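Local atomic coordinates of putative branched-chain amino acid aminotransferase IlvE (Streptococcus mutans, PDB entry 4DQN), a protein that probably interconverts leucine, isoleucine and valine with their 2-oxo acids by reversible amino transfer to 2-oxoglutarate, using pyridoxal 5'-phosphate, in branched-chain amino acid biosynthesis. Residues V74-R78 / L325-G331; S250-L256 / C287-I293; F61-Y67 / T126-L132; T6-W11 / E116-P120. All coordinates share one frame; numbering follows the deposited sequence.

Contact 1 (V74-R78 / L325-G331)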
# COMPACT_ATOMS: atom_id res chain seq x y z
N VAL A 74 16.85 -29.21 -11.60
CA VAL A 74 16.42 -28.01 -10.88
C VAL A 74 15.13 -28.30 -10.14
O VAL A 74 14.28 -29.06 -10.62
CB VAL A 74 16.23 -26.83 -11.86
CG1 VAL A 74 15.75 -25.57 -11.11
CG2 VAL A 74 17.53 -26.55 -12.58
N GLN A 75 14.97 -27.73 -8.96
CA GLN A 75 13.76 -27.98 -8.18
C GLN A 75 13.26 -26.73 -7.45
O GLN A 75 14.03 -25.80 -7.19
CB GLN A 75 14.01 -29.12 -7.18
CG GLN A 75 15.11 -28.82 -6.16
CD GLN A 75 15.53 -30.07 -5.40
OE1 GLN A 75 15.46 -31.17 -5.94
NE2 GLN A 75 15.96 -29.91 -4.15
N LEU A 76 11.97 -26.71 -7.15
CA LEU A 76 11.36 -25.67 -6.34
C LEU A 76 11.22 -26.20 -4.93
O LEU A 76 11.22 -27.42 -4.71
CB LEU A 76 9.98 -25.31 -6.88
CG LEU A 76 9.97 -24.65 -8.25
CD1 LEU A 76 8.53 -24.51 -8.75
CD2 LEU A 76 10.66 -23.28 -8.20
N PHE A 77 11.11 -25.28 -3.97
CA PHE A 77 11.02 -25.62 -2.55
C PHE A 77 9.70 -25.10 -1.97
O PHE A 77 9.52 -23.88 -1.81
CB PHE A 77 12.22 -25.03 -1.81
CG PHE A 77 12.17 -25.19 -0.31
CD1 PHE A 77 12.51 -26.40 0.29
CD2 PHE A 77 11.79 -24.12 0.50
CE1 PHE A 77 12.46 -26.54 1.67
CE2 PHE A 77 11.74 -24.25 1.88
CZ PHE A 77 12.07 -25.47 2.47
N ARG A 78 8.80 -26.02 -1.67
CA ARG A 78 7.50 -25.71 -1.07
C ARG A 78 6.68 -24.62 -1.79
O ARG A 78 6.11 -23.75 -1.13
CB ARG A 78 7.70 -25.34 0.41
CG ARG A 78 8.38 -26.45 1.24
CD ARG A 78 8.74 -25.98 2.66
NE ARG A 78 7.83 -26.21 3.81
CZ ARG A 78 6.56 -26.58 3.79
NH1 ARG A 78 5.92 -26.81 2.67
NH2 ARG A 78 5.89 -26.74 4.93
N LEU A 325 18.49 -26.70 6.40
CA LEU A 325 17.48 -26.13 5.50
C LEU A 325 18.01 -25.98 4.07
O LEU A 325 17.36 -26.42 3.12
CB LEU A 325 16.98 -24.78 6.01
CG LEU A 325 16.01 -24.02 5.10
CD1 LEU A 325 14.71 -24.79 4.94
CD2 LEU A 325 15.74 -22.60 5.62
N THR A 326 19.19 -25.37 3.92
CA THR A 326 19.78 -25.19 2.60
C THR A 326 20.14 -26.54 1.97
O THR A 326 19.99 -26.73 0.75
CB THR A 326 21.00 -24.24 2.61
OG1 THR A 326 22.00 -24.75 3.51
CG2 THR A 326 20.60 -22.85 3.05
N GLY A 327 20.59 -27.49 2.78
CA GLY A 327 20.87 -28.83 2.27
C GLY A 327 19.64 -29.43 1.61
O GLY A 327 19.71 -30.02 0.52
N ILE A 328 18.50 -29.28 2.26
CA ILE A 328 17.25 -29.79 1.74
C ILE A 328 16.87 -29.06 0.45
O ILE A 328 16.47 -29.69 -0.53
CB ILE A 328 16.13 -29.63 2.77
CG1 ILE A 328 16.34 -30.63 3.92
CG2 ILE A 328 14.74 -29.85 2.14
CD1 ILE A 328 15.57 -30.27 5.17
N GLN A 329 16.99 -27.74 0.47
CA GLN A 329 16.62 -26.92 -0.69
C GLN A 329 17.47 -27.28 -1.91
O GLN A 329 16.94 -27.43 -3.01
CB GLN A 329 16.74 -25.44 -0.33
CG GLN A 329 15.71 -24.98 0.70
CD GLN A 329 16.01 -23.62 1.30
OE1 GLN A 329 17.18 -23.24 1.42
NE2 GLN A 329 14.96 -22.89 1.69
N PHE A 330 18.77 -27.44 -1.72
CA PHE A 330 19.66 -27.75 -2.84
C PHE A 330 19.77 -29.24 -3.12
O PHE A 330 20.50 -29.65 -4.03
CB PHE A 330 21.06 -27.18 -2.60
CG PHE A 330 21.15 -25.69 -2.76
CD1 PHE A 330 21.44 -25.13 -4.00
CD2 PHE A 330 20.96 -24.85 -1.68
CE1 PHE A 330 21.54 -23.75 -4.15
CE2 PHE A 330 21.06 -23.47 -1.81
CZ PHE A 330 21.34 -22.92 -3.05
N GLY A 331 19.04 -30.06 -2.35
CA GLY A 331 18.91 -31.47 -2.65
C GLY A 331 19.97 -32.37 -2.04
O GLY A 331 20.02 -33.55 -2.35

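Contact 2 (S250-L256 / C287-I293)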
# COMPACT_ATOMS: atom_id res chain seq x y z
N SER A 250 6.29 -16.30 7.08
CA SER A 250 7.21 -16.72 6.02
C SER A 250 7.26 -18.25 5.87
O SER A 250 7.10 -18.99 6.85
CB SER A 250 8.61 -16.11 6.19
OG SER A 250 9.45 -16.89 7.02
N VAL A 251 7.46 -18.71 4.64
CA VAL A 251 7.61 -20.15 4.38
C VAL A 251 8.86 -20.65 5.09
O VAL A 251 8.91 -21.77 5.62
CB VAL A 251 7.70 -20.41 2.86
CG1 VAL A 251 7.74 -21.90 2.57
CG2 VAL A 251 6.51 -19.78 2.15
N THR A 252 9.88 -19.80 5.13
CA THR A 252 11.14 -20.14 5.79
C THR A 252 10.92 -20.39 7.29
O THR A 252 11.46 -21.36 7.84
CB THR A 252 12.18 -19.04 5.55
OG1 THR A 252 12.23 -18.74 4.15
CG2 THR A 252 13.57 -19.50 5.99
N LYS A 253 10.12 -19.55 7.93
CA LYS A 253 9.82 -19.73 9.35
C LYS A 253 9.12 -21.05 9.65
O LYS A 253 9.49 -21.75 10.60
CB LYS A 253 8.96 -18.58 9.89
CG LYS A 253 8.26 -18.96 11.19
CD LYS A 253 7.35 -17.87 11.73
CE LYS A 253 5.99 -17.87 11.06
NZ LYS A 253 5.16 -16.76 11.64
N TYR A 254 8.11 -21.40 8.86
CA TYR A 254 7.41 -22.65 9.08
C TYR A 254 8.34 -23.83 8.86
O TYR A 254 8.31 -24.81 9.61
CB TYR A 254 6.17 -22.75 8.18
CG TYR A 254 5.06 -21.86 8.66
CD1 TYR A 254 4.79 -21.74 10.01
CD2 TYR A 254 4.30 -21.12 7.76
CE1 TYR A 254 3.79 -20.92 10.47
CE2 TYR A 254 3.29 -20.28 8.21
CZ TYR A 254 3.04 -20.19 9.57
OH TYR A 254 2.04 -19.37 10.05
N SER A 255 9.17 -23.72 7.82
CA SER A 255 10.17 -24.76 7.53
C SER A 255 11.17 -24.94 8.67
O SER A 255 11.53 -26.08 9.02
CB SER A 255 10.90 -24.40 6.23
OG SER A 255 9.97 -24.35 5.15
N LEU A 256 11.62 -23.83 9.26
CA LEU A 256 12.57 -23.87 10.37
C LEU A 256 11.93 -24.44 11.63
O LEU A 256 12.55 -25.25 12.34
CB LEU A 256 13.15 -22.47 10.65
CG LEU A 256 14.18 -22.01 9.61
CD1 LEU A 256 14.69 -20.61 9.90
CD2 LEU A 256 15.35 -23.00 9.55
N CYS A 287 14.70 -14.77 9.27
CA CYS A 287 14.57 -15.81 8.25
C CYS A 287 13.58 -15.41 7.16
O CYS A 287 12.59 -14.74 7.43
CB CYS A 287 14.22 -17.15 8.87
SG CYS A 287 12.61 -17.22 9.69
N GLY A 288 13.87 -15.82 5.93
CA GLY A 288 13.01 -15.51 4.80
C GLY A 288 13.61 -16.10 3.53
O GLY A 288 14.75 -16.57 3.55
N THR A 289 12.85 -16.07 2.43
CA THR A 289 13.32 -16.63 1.16
C THR A 289 14.62 -16.01 0.66
O THR A 289 15.59 -16.71 0.34
CB THR A 289 12.26 -16.46 0.07
OG1 THR A 289 11.09 -17.22 0.42
CG2 THR A 289 12.80 -16.92 -1.28
N ALA A 290 14.66 -14.68 0.62
CA ALA A 290 15.83 -13.98 0.12
C ALA A 290 16.97 -14.09 1.12
O ALA A 290 18.13 -14.33 0.76
CB ALA A 290 15.49 -12.51 -0.15
N ALA A 291 16.62 -13.93 2.39
CA ALA A 291 17.59 -13.94 3.47
C ALA A 291 18.14 -15.34 3.78
O ALA A 291 19.33 -15.49 4.08
CB ALA A 291 16.95 -13.32 4.72
N VAL A 292 17.28 -16.35 3.67
CA VAL A 292 17.50 -17.69 4.22
C VAL A 292 17.56 -17.57 5.74
O VAL A 292 16.51 -17.52 6.40
CB VAL A 292 18.73 -18.41 3.65
CG1 VAL A 292 18.71 -19.86 4.06
CG2 VAL A 292 18.74 -18.31 2.13
N ILE A 293 18.75 -17.51 6.31
CA ILE A 293 18.90 -17.02 7.68
C ILE A 293 19.91 -15.88 7.71
O ILE A 293 21.02 -16.02 7.19
CB ILE A 293 19.31 -18.12 8.67
CG1 ILE A 293 18.19 -19.16 8.80
CG2 ILE A 293 19.65 -17.52 10.04
CD1 ILE A 293 18.56 -20.41 9.58

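Contact 3 (F61-Y67 / T126-L132)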
# COMPACT_ATOMS: atom_id res chain seq x y z
N PHE A 61 2.53 -9.81 -3.98
CA PHE A 61 3.58 -10.55 -4.64
C PHE A 61 4.04 -11.73 -3.80
O PHE A 61 3.64 -11.87 -2.64
CB PHE A 61 4.75 -9.63 -5.02
CG PHE A 61 5.57 -9.14 -3.85
CD1 PHE A 61 6.70 -9.84 -3.42
CD2 PHE A 61 5.24 -7.95 -3.22
CE1 PHE A 61 7.46 -9.37 -2.35
CE2 PHE A 61 6.00 -7.48 -2.15
CZ PHE A 61 7.11 -8.18 -1.72
N GLU A 62 4.81 -12.60 -4.42
CA GLU A 62 5.45 -13.70 -3.73
C GLU A 62 6.92 -13.72 -4.09
O GLU A 62 7.40 -12.93 -4.92
CB GLU A 62 4.79 -15.03 -4.09
CG GLU A 62 3.62 -15.36 -3.19
CD GLU A 62 4.05 -15.55 -1.75
OE1 GLU A 62 5.19 -16.02 -1.51
OE2 GLU A 62 3.23 -15.26 -0.84
N GLY A 63 7.65 -14.61 -3.43
CA GLY A 63 9.07 -14.78 -3.69
C GLY A 63 9.42 -16.21 -3.37
O GLY A 63 9.12 -16.70 -2.28
N LEU A 64 10.06 -16.89 -4.32
CA LEU A 64 10.46 -18.27 -4.10
C LEU A 64 11.63 -18.57 -5.02
O LEU A 64 11.86 -17.86 -5.99
CB LEU A 64 9.29 -19.25 -4.33
CG LEU A 64 8.65 -19.39 -5.72
CD1 LEU A 64 7.83 -20.67 -5.81
CD2 LEU A 64 7.78 -18.17 -6.08
N LYS A 65 12.40 -19.61 -4.69
CA LYS A 65 13.63 -19.88 -5.42
C LYS A 65 13.61 -21.23 -6.13
O LYS A 65 12.95 -22.17 -5.68
CB LYS A 65 14.83 -19.80 -4.47
CG LYS A 65 15.23 -18.37 -4.13
CD LYS A 65 16.21 -18.33 -2.95
CE LYS A 65 16.80 -16.95 -2.76
NZ LYS A 65 17.72 -16.90 -1.58
N ALA A 66 14.33 -21.31 -7.25
CA ALA A 66 14.59 -22.58 -7.92
C ALA A 66 16.05 -22.91 -7.67
O ALA A 66 16.91 -22.03 -7.76
CB ALA A 66 14.31 -22.48 -9.44
N TYR A 67 16.32 -24.17 -7.36
CA TYR A 67 17.65 -24.58 -6.91
C TYR A 67 18.18 -25.64 -7.87
O TYR A 67 17.47 -26.60 -8.16
CB TYR A 67 17.54 -25.20 -5.51
CG TYR A 67 16.95 -24.29 -4.46
CD1 TYR A 67 15.57 -24.16 -4.31
CD2 TYR A 67 17.77 -23.55 -3.61
CE1 TYR A 67 15.02 -23.31 -3.34
CE2 TYR A 67 17.24 -22.70 -2.65
CZ TYR A 67 15.87 -22.59 -2.52
OH TYR A 67 15.34 -21.75 -1.56
N THR A 126 20.80 -18.96 -6.83
CA THR A 126 19.54 -19.57 -7.22
C THR A 126 18.82 -18.73 -8.26
O THR A 126 19.23 -17.61 -8.56
CB THR A 126 18.60 -19.69 -6.00
OG1 THR A 126 18.40 -18.39 -5.42
CG2 THR A 126 19.18 -20.63 -4.94
N LEU A 127 17.73 -19.26 -8.81
CA LEU A 127 16.87 -18.46 -9.67
C LEU A 127 15.71 -17.97 -8.82
O LEU A 127 14.88 -18.75 -8.36
CB LEU A 127 16.34 -19.28 -10.85
CG LEU A 127 15.54 -18.44 -11.87
CD1 LEU A 127 16.47 -17.53 -12.64
CD2 LEU A 127 14.72 -19.31 -12.83
N TYR A 128 15.65 -16.66 -8.58
CA TYR A 128 14.57 -16.09 -7.78
C TYR A 128 13.36 -15.81 -8.66
O TYR A 128 13.47 -15.18 -9.70
CB TYR A 128 15.05 -14.80 -7.10
CG TYR A 128 13.99 -14.14 -6.23
CD1 TYR A 128 13.62 -14.69 -5.00
CD2 TYR A 128 13.38 -12.96 -6.63
CE1 TYR A 128 12.66 -14.08 -4.20
CE2 TYR A 128 12.43 -12.34 -5.84
CZ TYR A 128 12.07 -12.90 -4.64
OH TYR A 128 11.11 -12.29 -3.87
N LEU A 129 12.19 -16.29 -8.22
CA LEU A 129 10.94 -16.06 -8.92
C LEU A 129 10.14 -15.02 -8.17
O LEU A 129 10.02 -15.10 -6.95
CB LEU A 129 10.13 -17.36 -8.96
CG LEU A 129 10.33 -18.26 -10.18
CD1 LEU A 129 11.78 -18.56 -10.40
CD2 LEU A 129 9.57 -19.57 -10.04
N ARG A 130 9.61 -14.05 -8.91
CA ARG A 130 8.73 -13.03 -8.35
C ARG A 130 7.34 -13.07 -9.03
O ARG A 130 7.13 -12.43 -10.08
CB ARG A 130 9.36 -11.65 -8.55
CG ARG A 130 8.48 -10.49 -8.08
CD ARG A 130 8.32 -10.53 -6.56
NE ARG A 130 8.55 -9.20 -6.06
CZ ARG A 130 9.47 -8.86 -5.17
NH1 ARG A 130 10.26 -9.76 -4.59
NH2 ARG A 130 9.55 -7.60 -4.84
N PRO A 131 6.40 -13.83 -8.43
CA PRO A 131 5.00 -13.76 -8.85
C PRO A 131 4.40 -12.44 -8.38
O PRO A 131 4.72 -11.96 -7.29
CB PRO A 131 4.35 -14.96 -8.12
CG PRO A 131 5.51 -15.85 -7.74
CD PRO A 131 6.64 -14.91 -7.46
N LEU A 132 3.55 -11.85 -9.21
CA LEU A 132 2.93 -10.57 -8.91
C LEU A 132 1.48 -10.66 -9.34
O LEU A 132 1.19 -11.17 -10.42
CB LEU A 132 3.62 -9.46 -9.70
CG LEU A 132 3.03 -8.05 -9.68
CD1 LEU A 132 3.30 -7.37 -8.35
CD2 LEU A 132 3.60 -7.22 -10.81
O HOH W 1 20.46 -17.52 -3.62

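Contact 4 (T6-W11 / E116-P120)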
# COMPACT_ATOMS: atom_id res chain seq x y z
N THR A 6 23.68 -23.71 -18.48
CA THR A 6 24.03 -22.49 -17.73
C THR A 6 24.82 -21.50 -18.63
O THR A 6 25.82 -21.88 -19.26
CB THR A 6 24.78 -22.86 -16.39
OG1 THR A 6 24.04 -22.38 -15.25
CG2 THR A 6 26.19 -22.31 -16.35
N VAL A 7 24.34 -20.26 -18.73
CA VAL A 7 25.06 -19.20 -19.47
C VAL A 7 26.25 -18.74 -18.64
O VAL A 7 26.59 -19.37 -17.64
CB VAL A 7 24.17 -17.98 -19.78
CG1 VAL A 7 23.06 -18.35 -20.75
CG2 VAL A 7 23.58 -17.40 -18.50
N ASP A 8 26.89 -17.63 -19.01
CA ASP A 8 28.11 -17.24 -18.30
C ASP A 8 28.02 -15.93 -17.53
O ASP A 8 28.43 -14.87 -18.00
CB ASP A 8 29.32 -17.29 -19.23
CG ASP A 8 29.66 -18.71 -19.67
OD1 ASP A 8 29.63 -19.62 -18.81
OD2 ASP A 8 29.94 -18.92 -20.87
N LEU A 9 27.50 -16.02 -16.31
CA LEU A 9 27.33 -14.85 -15.45
C LEU A 9 28.26 -14.94 -14.24
O LEU A 9 28.73 -16.03 -13.90
CB LEU A 9 25.87 -14.75 -15.01
CG LEU A 9 24.80 -14.45 -16.05
CD1 LEU A 9 23.40 -14.45 -15.42
CD2 LEU A 9 25.10 -13.12 -16.69
N ASP A 10 28.52 -13.81 -13.59
CA ASP A 10 29.36 -13.78 -12.39
C ASP A 10 28.59 -14.34 -11.20
O ASP A 10 28.28 -13.61 -10.25
CB ASP A 10 29.83 -12.35 -12.11
CG ASP A 10 30.97 -12.28 -11.12
OD1 ASP A 10 31.52 -13.35 -10.78
OD2 ASP A 10 31.32 -11.16 -10.69
N TRP A 11 28.31 -15.64 -11.24
CA TRP A 11 27.37 -16.31 -10.32
C TRP A 11 27.54 -15.99 -8.84
O TRP A 11 26.56 -15.69 -8.15
CB TRP A 11 27.41 -17.82 -10.51
CG TRP A 11 27.16 -18.27 -11.91
CD1 TRP A 11 28.06 -18.87 -12.75
CD2 TRP A 11 25.93 -18.17 -12.65
NE1 TRP A 11 27.46 -19.16 -13.96
CE2 TRP A 11 26.16 -18.74 -13.92
CE3 TRP A 11 24.66 -17.67 -12.35
CZ2 TRP A 11 25.16 -18.81 -14.90
CZ3 TRP A 11 23.66 -17.74 -13.32
CH2 TRP A 11 23.92 -18.31 -14.57
N GLU A 116 18.70 -21.95 -18.24
CA GLU A 116 20.12 -21.69 -18.36
C GLU A 116 20.54 -20.56 -17.41
O GLU A 116 21.73 -20.31 -17.20
CB GLU A 116 20.50 -21.41 -19.82
CG GLU A 116 19.96 -20.08 -20.39
CD GLU A 116 18.47 -20.09 -20.78
OE1 GLU A 116 17.73 -21.05 -20.45
OE2 GLU A 116 18.03 -19.11 -21.42
N TYR A 117 19.56 -19.88 -16.80
CA TYR A 117 19.88 -18.84 -15.81
C TYR A 117 19.84 -19.35 -14.37
O TYR A 117 20.18 -18.62 -13.43
CB TYR A 117 18.94 -17.63 -15.96
CG TYR A 117 19.16 -16.85 -17.23
CD1 TYR A 117 18.49 -17.19 -18.39
CD2 TYR A 117 20.05 -15.79 -17.27
CE1 TYR A 117 18.69 -16.50 -19.56
CE2 TYR A 117 20.26 -15.08 -18.44
CZ TYR A 117 19.57 -15.45 -19.58
OH TYR A 117 19.76 -14.76 -20.75
N VAL A 118 19.42 -20.59 -14.18
CA VAL A 118 19.51 -21.20 -12.86
C VAL A 118 21.01 -21.48 -12.61
O VAL A 118 21.61 -22.28 -13.32
CB VAL A 118 18.69 -22.51 -12.77
CG1 VAL A 118 18.73 -23.06 -11.35
CG2 VAL A 118 17.24 -22.25 -13.19
N PRO A 119 21.60 -20.79 -11.62
CA PRO A 119 23.05 -20.85 -11.38
C PRO A 119 23.55 -22.27 -11.16
O PRO A 119 22.78 -23.14 -10.75
CB PRO A 119 23.22 -20.03 -10.10
CG PRO A 119 22.06 -19.02 -10.16
CD PRO A 119 20.93 -19.87 -10.67
N PRO A 120 24.84 -22.52 -11.45
CA PRO A 120 25.42 -23.85 -11.27
C PRO A 120 25.49 -24.26 -9.80
O PRO A 120 25.64 -23.41 -8.92
CB PRO A 120 26.85 -23.68 -11.81
CG PRO A 120 26.81 -22.49 -12.69
CD PRO A 120 25.79 -21.57 -12.06

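Contact 1 (V74-R78 / L325-G331)
Phe77 and Gln329 carry the apolar part of this contact. Gln329 CG lies over one face of the Phe77 ring, 3.6 Å from the ring centroid, in a CH-pi contact. The amide of Gln329 continues across the same face and stands almost upright on it, the two planes 89° apart. With its CG anti to the backbone N (chi1 174°), Phe77 holds its ring against the last helical turn. There Ile328 CG2 meets the ring edge, 4.0 Å from Phe77 CE1, while Leu325 CD1 comes within 3.7 Å of Phe77 CZ. Arg78 CG backs the opposite face.

One polar bond is added by Gln75, whose extended side chain spans the gap between strand and helix. Its NE2 donates to Gln329 O at 2.9 Å, arriving from above the carbonyl plane (N-H...O 154°). Because Gln75 OE1 is paired with Lys342 NZ, both ends of the amide are used and its rotation is fixed.

Gly331 leaves the helix with positive phi, a conformation glycine adopts easily, and its N bonds back to Ile328 O. This Schellman motif closes helix 316-329 where it packs on strand 74-77, next to the outermost strand 340-342 of the seven-stranded antiparallel sheet.

Contact 2 (S250-L256 / C287-I293)
Thr252 and Leu256, on the first turns of helix 251-262, pack on Cys287 and Gly288 in a buried contact between a helix and a beta-hairpin, with no hydrogen bond running across it. The hairpin joins strands 281-288 and 292-301, and residues 289-291 form its loop. Thr252 sits nearest the turn, directly against Gly288. Its CG2 rests 3.8 Å from Cys287 CB and 3.6 Å from Val292 O, while its OG1 comes within 3.2 Å of Thr289 N at an angle too poor for a hydrogen bond.

In class-IV aminotransferases the amino end of this helix and the neighbouring hairpin loop line the cofactor phosphate pocket. The present geometry is consistent with that role: the side chain of Thr289 is about 7 Å from that of Lys188, the predicted cofactor lysine, to which nothing is attached here.

Ser250 serves as N-cap, its OG accepting from Lys253 N at 2.9 Å, a job for which a short hydroxyl side chain is well suited. Cys287 turns SG between its own backbone N and carbonyl carbon (chi1 64°), which brings the sulfur over the first helical turn, 3.8 Å from Lys253 CA. The long chain of Lys253 leads away from the hairpin to a weak, long ion pair with Glu270. Farther along the helix, Leu256 CD1 touches Cys287 CB at 3.6 Å and Ile293 CD1 at 3.9 Å, so its branched end packs against both strands of the hairpin. Helix 316-329 flanks this region, with Leu325 on Thr252 and Thr318 on Ile293.

Contact 3 (F61-Y67 / T126-L132)
Leu64, Leu129 and Pro131 form the apolar centre. Leu64 CD2 lies 3.6 Å from Pro131 CG and also touches Leu129 CB, since chi1 of 64° swings the leucine branches toward the partner strand. Ala66 and Leu127 continue this face with their CB atoms 4.0 Å apart, the small alanine permitting close packing.

Antiparallel backbone bonds tie the strands: Leu64 with Leu129 and Ala66 with Leu127 are hydrogen-bonded pairs, and Glu62 N donates to Pro131 O. As proline has no N-H to return, Glu62 O is left buried without a partner.

The face with Phe61, Lys65 and Tyr128 is mixed, aromatic and charged. The Arg130 guanidinium lies flat on Phe61, their centres 3.9 Å apart and their planes at 23°. Bends at chi2 and chi3 fold the arginine over the ring, and its NE is hydrogen-bonded to His55 of the second subunit. A weak bond runs from Arg130 NH1 to Tyr128 OH, which sits 3.2 Å from Gly63 CA, a close approach that suits a residue without a side chain. Lys65 stretches past Thr126, its CD 3.3 Å from Thr126 OG1, so that its NZ donates to Thr289 O. Thr126 OG1 donates to a water at 2.9 Å, which Lys65 NZ reaches only weakly.

Phe61 also touches Lys188, the predicted cofactor lysine, which probably places the Phe61 end beside the active site. The apolar face is covered by helix 100-113, with helix 79-92 over Leu64 and Glu62; strand 147-157 pairs with 126-136 on its far side, and strand 74-77 with 59-68.

Contact 4 (T6-W11 / E116-P120)
Trp11 lays one face of its indole on two consecutive prolines. Pro120 CD stands over the five-membered ring, 3.3 Å from its centroid and only 5° off the normal, and Pro119 CA stands 3.9 Å from the centroid of the six-membered ring; both are CH-pi contacts. Leu9 O lies against the opposite indole face, 3.1 Å above its plane. The chi1 of Trp11 (-55°) sets CG anti to its own carbonyl carbon, turning the indole back onto the prolines. Tyr117 is approached by smaller groups: Val7 CG2 lies 4.1 Å from Tyr117 CE2 over one face, and Leu9 CD1 4.1 Å from Tyr117 CD2 at the edge.

Backbone groups join the segments alongside. Val7 N donates to Glu116 O at 3.0 Å (N-H...O 159°), and Thr6 CA makes a CA-H...O contact with the same oxygen at 3.2 Å. Farther on, Arg68 takes Val118 O and Pro119 O as acceptors.

Proline suits this place because its ring is compact and conformationally restricted, and its CA and CD, each bonded to nitrogen, carry slightly polarised hydrogens. The N-terminal segment is probably held to the loop after helix 100-113 largely by dispersion and CH-pi attraction, with one backbone hydrogen bond.

Along the chain the segments run 6-11, 61-67, 74-78, 116-120, 126-132, 250-256, 287-293 and 325-331, so contact 2 is nested inside contact 1, while contacts 3 and 4 each cross contact 1 and also cross one another. Contacts 1 and 3 share the seven-stranded antiparallel sheet, where strands 59-68 and 74-77 are neighbours; their centres are 13 Å apart. Contact 2 sets helix 251-262 on a hairpin of the mixed sheet and meets contact 1 through Leu325 and Ser255. Contacts 2 and 3 touch through Lys65 and Thr289, joining the antiparallel sheet to the mixed one, and both lie near Lys188, the predicted cofactor lysine. Contact 4 lies at the periphery, its centre 24 Å from that of contact 2.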